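PDB 3IUO: ATP-dependent DNA helicase RecQ from Porphyromonas gingivalis, which unwinds duplex DNA in an ATP-dependent reaction, probably translocating 3'-5', and is represented here by its C-terminal domain. Local coordinates for the interface of chains A and B. Sequence-based numbering; all coordinates share one arbitrary frame. Chains: chain A/B, ATP-dependent DNA helicase RecQ.

Contact 1: the interface of chains A and B. Residues chain A 88-90; chain B 57-58, 91, 113, 117, 121.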
loop_
_atom_site.group_PDB
_atom_site.type_symbol
_atom_site.label_atom_id
_atom_site.label_comp_id
_atom_site.label_asym_id
_atom_site.label_seq_id
_atom_site.Cartn_x
_atom_site.Cartn_y
_atom_site.Cartn_z
ATOM N N SER A 88 -2.104 7.085 -8.273
ATOM C CA SER A 88 -1.489 5.772 -8.108
ATOM C C SER A 88 -2.534 4.685 -7.873
ATOM O O SER A 88 -3.664 4.953 -7.444
ATOM C CB SER A 88 -0.480 5.816 -6.932
ATOM O OG SER A 88 -1.180 5.788 -5.715
ATOM N N THR A 89 -2.161 3.448 -8.165
ATOM C CA THR A 89 -3.032 2.309 -7.848
ATOM C C THR A 89 -2.755 1.736 -6.473
ATOM O O THR A 89 -3.688 1.424 -5.711
ATOM C CB THR A 89 -2.885 1.234 -8.939
ATOM O OG1 THR A 89 -3.304 1.820 -10.179
ATOM C CG2 THR A 89 -3.713 -0.046 -8.617
ATOM N N THR A 90 -1.482 1.625 -6.139
ATOM C CA THR A 90 -1.088 1.251 -4.770
ATOM C C THR A 90 -0.432 2.409 -4.050
ATOM O O THR A 90 0.250 3.235 -4.693
ATOM C CB THR A 90 -0.143 0.037 -4.727
ATOM O OG1 THR A 90 0.285 -0.171 -3.376
ATOM C CG2 THR A 90 1.095 0.224 -5.578
ATOM N N VAL B 57 -1.318 -4.563 -12.487
ATOM C CA VAL B 57 -2.336 -3.748 -11.818
ATOM C C VAL B 57 -1.729 -2.417 -11.338
ATOM O O VAL B 57 -2.349 -1.348 -11.501
ATOM C CB VAL B 57 -2.922 -4.541 -10.666
ATOM C CG1 VAL B 57 -3.787 -3.635 -9.739
ATOM C CG2 VAL B 57 -3.759 -5.664 -11.225
ATOM N N TYR B 58 -0.503 -2.457 -10.784
ATOM C CA TYR B 58 0.109 -1.201 -10.363
ATOM C C TYR B 58 0.301 -0.220 -11.503
ATOM O O TYR B 58 0.295 0.980 -11.283
ATOM C CB TYR B 58 1.471 -1.450 -9.705
ATOM C CG TYR B 58 1.472 -2.306 -8.452
ATOM C CD1 TYR B 58 0.296 -2.543 -7.702
ATOM C CD2 TYR B 58 2.650 -2.920 -8.038
ATOM C CE1 TYR B 58 0.326 -3.350 -6.540
ATOM C CE2 TYR B 58 2.691 -3.729 -6.892
ATOM C CZ TYR B 58 1.519 -3.940 -6.161
ATOM O OH TYR B 58 1.614 -4.720 -5.044
ATOM N N ASP B 91 -3.252 -0.206 1.533
ATOM C CA ASP B 91 -3.476 -1.468 0.849
ATOM C C ASP B 91 -2.369 -2.483 1.051
ATOM O O ASP B 91 -2.437 -3.586 0.511
ATOM C CB ASP B 91 -3.705 -1.273 -0.672
ATOM C CG ASP B 91 -2.478 -0.644 -1.373
ATOM O OD1 ASP B 91 -1.392 -1.263 -1.401
ATOM O OD2 ASP B 91 -2.621 0.487 -1.878
ATOM N N ARG B 113 -6.679 -8.651 -3.089
ATOM C CA ARG B 113 -6.043 -7.330 -3.157
ATOM C C ARG B 113 -5.912 -6.894 -4.637
ATOM O O ARG B 113 -6.146 -5.732 -4.950
ATOM C CB ARG B 113 -4.684 -7.403 -2.468
ATOM C CG ARG B 113 -3.891 -6.093 -2.481
ATOM C CD ARG B 113 -2.626 -6.199 -1.670
ATOM N NE ARG B 113 -1.833 -4.958 -1.773
ATOM C CZ ARG B 113 -0.912 -4.755 -2.700
ATOM N NH1 ARG B 113 -0.675 -5.690 -3.618
ATOM N NH2 ARG B 113 -0.261 -3.603 -2.729
ATOM N N LEU B 117 -7.625 -3.468 -5.844
ATOM C CA LEU B 117 -6.840 -2.349 -6.430
ATOM C C LEU B 117 -7.257 -2.033 -7.843
ATOM O O LEU B 117 -7.359 -0.835 -8.213
ATOM C CB LEU B 117 -5.350 -2.665 -6.410
ATOM C CG LEU B 117 -4.725 -2.745 -5.023
ATOM C CD1 LEU B 117 -3.268 -3.191 -5.160
ATOM C CD2 LEU B 117 -4.846 -1.430 -4.209
ATOM N N ALA B 121 -9.051 1.720 -8.676
ATOM C CA ALA B 121 -8.113 2.670 -9.273
ATOM C C ALA B 121 -7.967 2.645 -10.789
ATOM O O ALA B 121 -7.591 3.666 -11.379
ATOM C CB ALA B 121 -6.687 2.562 -8.602
HETATM O O HOH W 1 0.343 2.183 -8.727
HETATM O O HOH W 2 -6.508 1.050 -5.714
HETATM O O HOH W 3 2.379 -2.682 -3.077
#
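The phenol ring of B:Tyr58 receives A:Thr90 on one face: the methyl CG2 sits above the plane, offset toward the rim, 3.6 Å from CD1 of the ring. At the ring edge, in plane, lie NH1 of B:Arg113 and the methyl CD1 of B:Leu117. That same methyl lies over the centre of one face of the B:Arg113 guanidinium, whose edge meets the phenol and the backbone carbonyl of B:Asp91. Bonds on two sides hold the guanidinium in its rotation: NH1, and less directly NH2, reach the phenol OH of B:Tyr58, while NE and NH2 take the carbonyl O and carboxylate OD1 of B:Asp91. A chi1 of 175° at A:Thr90 turns OG1 away from its own backbone N toward the carboxylate and leaves the methyl facing the ring. OG1 donates to B:Asp91 OD1 at 2.8 Å, on the syn side, whereas B:Arg113 NH2 reaches OD1 from 39° above the carboxylate plane, a salt bridge that probably stabilises the negative charge. Alongside, A:Thr89 lays its methyl CG2 3.8 Å from both B:Val57 CG1 and B:Leu117 CB, and B:Ala121 CB packs on its CA. The chain A loop thus fits between helices 46-58 and 106-121 of chain B, in a two-fold symmetric interface that may or may not be biological. A water joins the backbone N of A:Thr89, at 2.9 Å, to the carbonyl O of B:Tyr58, at 2.8 Å.

Contact 2: the interface of chains A and B. Residues chain A 57-58, 91, 113, 117; chain B 89-90, 95.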
loop_
_atom_site.group_PDB
_atom_site.type_symbol
_atom_site.label_atom_id
_atom_site.label_comp_id
_atom_site.label_asym_id
_atom_site.label_seq_id
_atom_site.Cartn_x
_atom_site.Cartn_y
_atom_site.Cartn_z
ATOM N N VAL A 57 -1.760 6.319 11.364
ATOM C CA VAL A 57 -2.588 6.524 10.183
ATOM C C VAL A 57 -3.175 5.194 9.686
ATOM O O VAL A 57 -4.361 5.125 9.296
ATOM C CB VAL A 57 -1.810 7.321 9.102
ATOM C CG1 VAL A 57 -2.611 7.406 7.818
ATOM C CG2 VAL A 57 -1.487 8.707 9.610
ATOM N N TYR A 58 -2.388 4.121 9.704
ATOM C CA TYR A 58 -2.915 2.849 9.215
ATOM C C TYR A 58 -4.107 2.370 10.010
ATOM O O TYR A 58 -4.963 1.666 9.496
ATOM C CB TYR A 58 -1.855 1.745 9.218
ATOM C CG TYR A 58 -0.658 1.977 8.325
ATOM C CD1 TYR A 58 -0.647 2.958 7.288
ATOM C CD2 TYR A 58 0.491 1.227 8.510
ATOM C CE1 TYR A 58 0.493 3.173 6.520
ATOM C CE2 TYR A 58 1.614 1.407 7.728
ATOM C CZ TYR A 58 1.620 2.390 6.737
ATOM O OH TYR A 58 2.738 2.530 5.994
ATOM N N ASP A 91 -0.634 2.485 -2.720
ATOM C CA ASP A 91 0.023 3.515 -1.900
ATOM C C ASP A 91 1.442 3.143 -1.463
ATOM O O ASP A 91 2.098 3.934 -0.790
ATOM C CB ASP A 91 -0.808 3.879 -0.664
ATOM C CG ASP A 91 -0.989 2.716 0.306
ATOM O OD1 ASP A 91 0.015 2.192 0.870
ATOM O OD2 ASP A 91 -2.154 2.310 0.499
ATOM N N ARG A 113 2.851 11.022 1.805
ATOM C CA ARG A 113 2.040 9.807 1.893
ATOM C C ARG A 113 1.181 9.760 3.137
ATOM O O ARG A 113 0.021 9.356 3.059
ATOM C CB ARG A 113 2.941 8.564 1.798
ATOM C CG ARG A 113 2.198 7.256 1.928
ATOM C CD ARG A 113 3.183 6.117 1.648
ATOM N NE ARG A 113 2.551 4.807 1.770
ATOM C CZ ARG A 113 2.496 4.104 2.896
ATOM N NH1 ARG A 113 3.068 4.574 4.012
ATOM N NH2 ARG A 113 1.886 2.939 2.919
ATOM N N LEU A 117 -2.844 9.479 2.925
ATOM C CA LEU A 117 -3.594 8.396 3.573
ATOM C C LEU A 117 -4.537 8.922 4.642
ATOM O O LEU A 117 -5.676 8.424 4.792
ATOM C CB LEU A 117 -2.631 7.371 4.156
ATOM C CG LEU A 117 -1.812 6.550 3.159
ATOM C CD1 LEU A 117 -0.829 5.686 3.938
ATOM C CD2 LEU A 117 -2.698 5.671 2.234
ATOM N N THR B 89 -6.866 1.650 5.435
ATOM C CA THR B 89 -6.250 2.923 5.060
ATOM C C THR B 89 -5.126 2.653 4.080
ATOM O O THR B 89 -5.045 3.310 3.063
ATOM C CB THR B 89 -5.781 3.697 6.312
ATOM O OG1 THR B 89 -6.941 4.041 7.116
ATOM C CG2 THR B 89 -5.021 4.962 5.960
ATOM N N THR B 90 -4.248 1.714 4.404
ATOM C CA THR B 90 -3.221 1.296 3.440
ATOM C C THR B 90 -3.597 -0.040 2.820
ATOM O O THR B 90 -4.153 -0.888 3.507
ATOM C CB THR B 90 -1.803 1.197 4.065
ATOM O OG1 THR B 90 -0.885 0.745 3.063
ATOM C CG2 THR B 90 -1.759 0.247 5.245
ATOM N N GLU B 95 0.463 -5.115 6.043
ATOM C CA GLU B 95 -0.590 -4.761 6.991
ATOM C C GLU B 95 -1.765 -5.716 6.908
ATOM O O GLU B 95 -2.316 -6.117 7.947
ATOM C CB GLU B 95 -1.041 -3.311 6.798
ATOM C CG GLU B 95 0.063 -2.302 7.091
ATOM C CD GLU B 95 0.567 -2.326 8.525
ATOM O OE1 GLU B 95 -0.276 -2.368 9.462
ATOM O OE2 GLU B 95 1.812 -2.261 8.704
HETATM O O HOH W 4 2.171 0.333 3.998
HETATM O O HOH W 5 -4.418 3.144 -0.044
#
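B:Thr90 meets A:Tyr58 and A:Asp91 with its two branches in this helical C-terminal domain of a RecQ-family helicase, whose A:Val57 and A:Tyr58 belong to the RecQ-1-like helix-turn-helix region. The hydroxyl OG1 donates to the carboxylate OD1 of A:Asp91 at 2.8 Å, arriving on the syn side and 18° out of the carboxylate plane. The methyl CG2 stands over the ring of A:Tyr58, 3.7 Å from its centroid, in a CH-pi contact. B:Glu95, from helix 93-100, meets the CD2 rim of the same ring with its carboxylate carbon CD 3.6 Å away, on the same side of the ring plane as the threonine methyl. Ring and carboxylate planes are turned 48° apart, and the chain of B:Glu95 turns about CB-CG (chi2 -62°), which sets the carboxylate beside that rim. Next to them B:Thr89 places its methyl CG2 3.4 Å from the carbonyl O of A:Val57 and against A:Leu117 CB, while its own carbonyl O faces A:Leu117 CD2.

Behind this layer, A:Arg113 orients both residues that receive the threonine, the tyrosine and the aspartate. Its chain runs extended from CG to NE, and NH1 and NH2 grip the phenol OH end-on, with the oxygen in the guanidinium plane. Side-on, NE bonds the carbonyl O of A:Asp91 at 2.7 Å and NH2 the carboxylate OD1 at 2.9 Å, the latter a salt bridge. A:Leu117 CD1 covers the centre of one guanidinium face. Further out, one water connects B:Thr90 OG1, A:Tyr58 OH and A:Arg113 NH2, and another lies between the carbonyl O of B:Thr89 and A:Asp91 OD2.

Contact 1 and contact 2 are two-fold-related halves of one interface, their C-alpha centres about 12 Å apart. Each chain offers the loop following helix 75-87 to its partner and receives the partner's loop between helix 46-58 and the C-terminal helix. A:Asp91 accepts B:Thr90 in contact 2, while A:Thr89 and A:Thr90 insert into chain B in contact 1, so donor and receptor roles run through one short segment and the two contacts are likely coupled. Such reciprocal docking of loops would suit a symmetric dimer, although the crystal structure alone does not establish that the full-length helicase assembles this way.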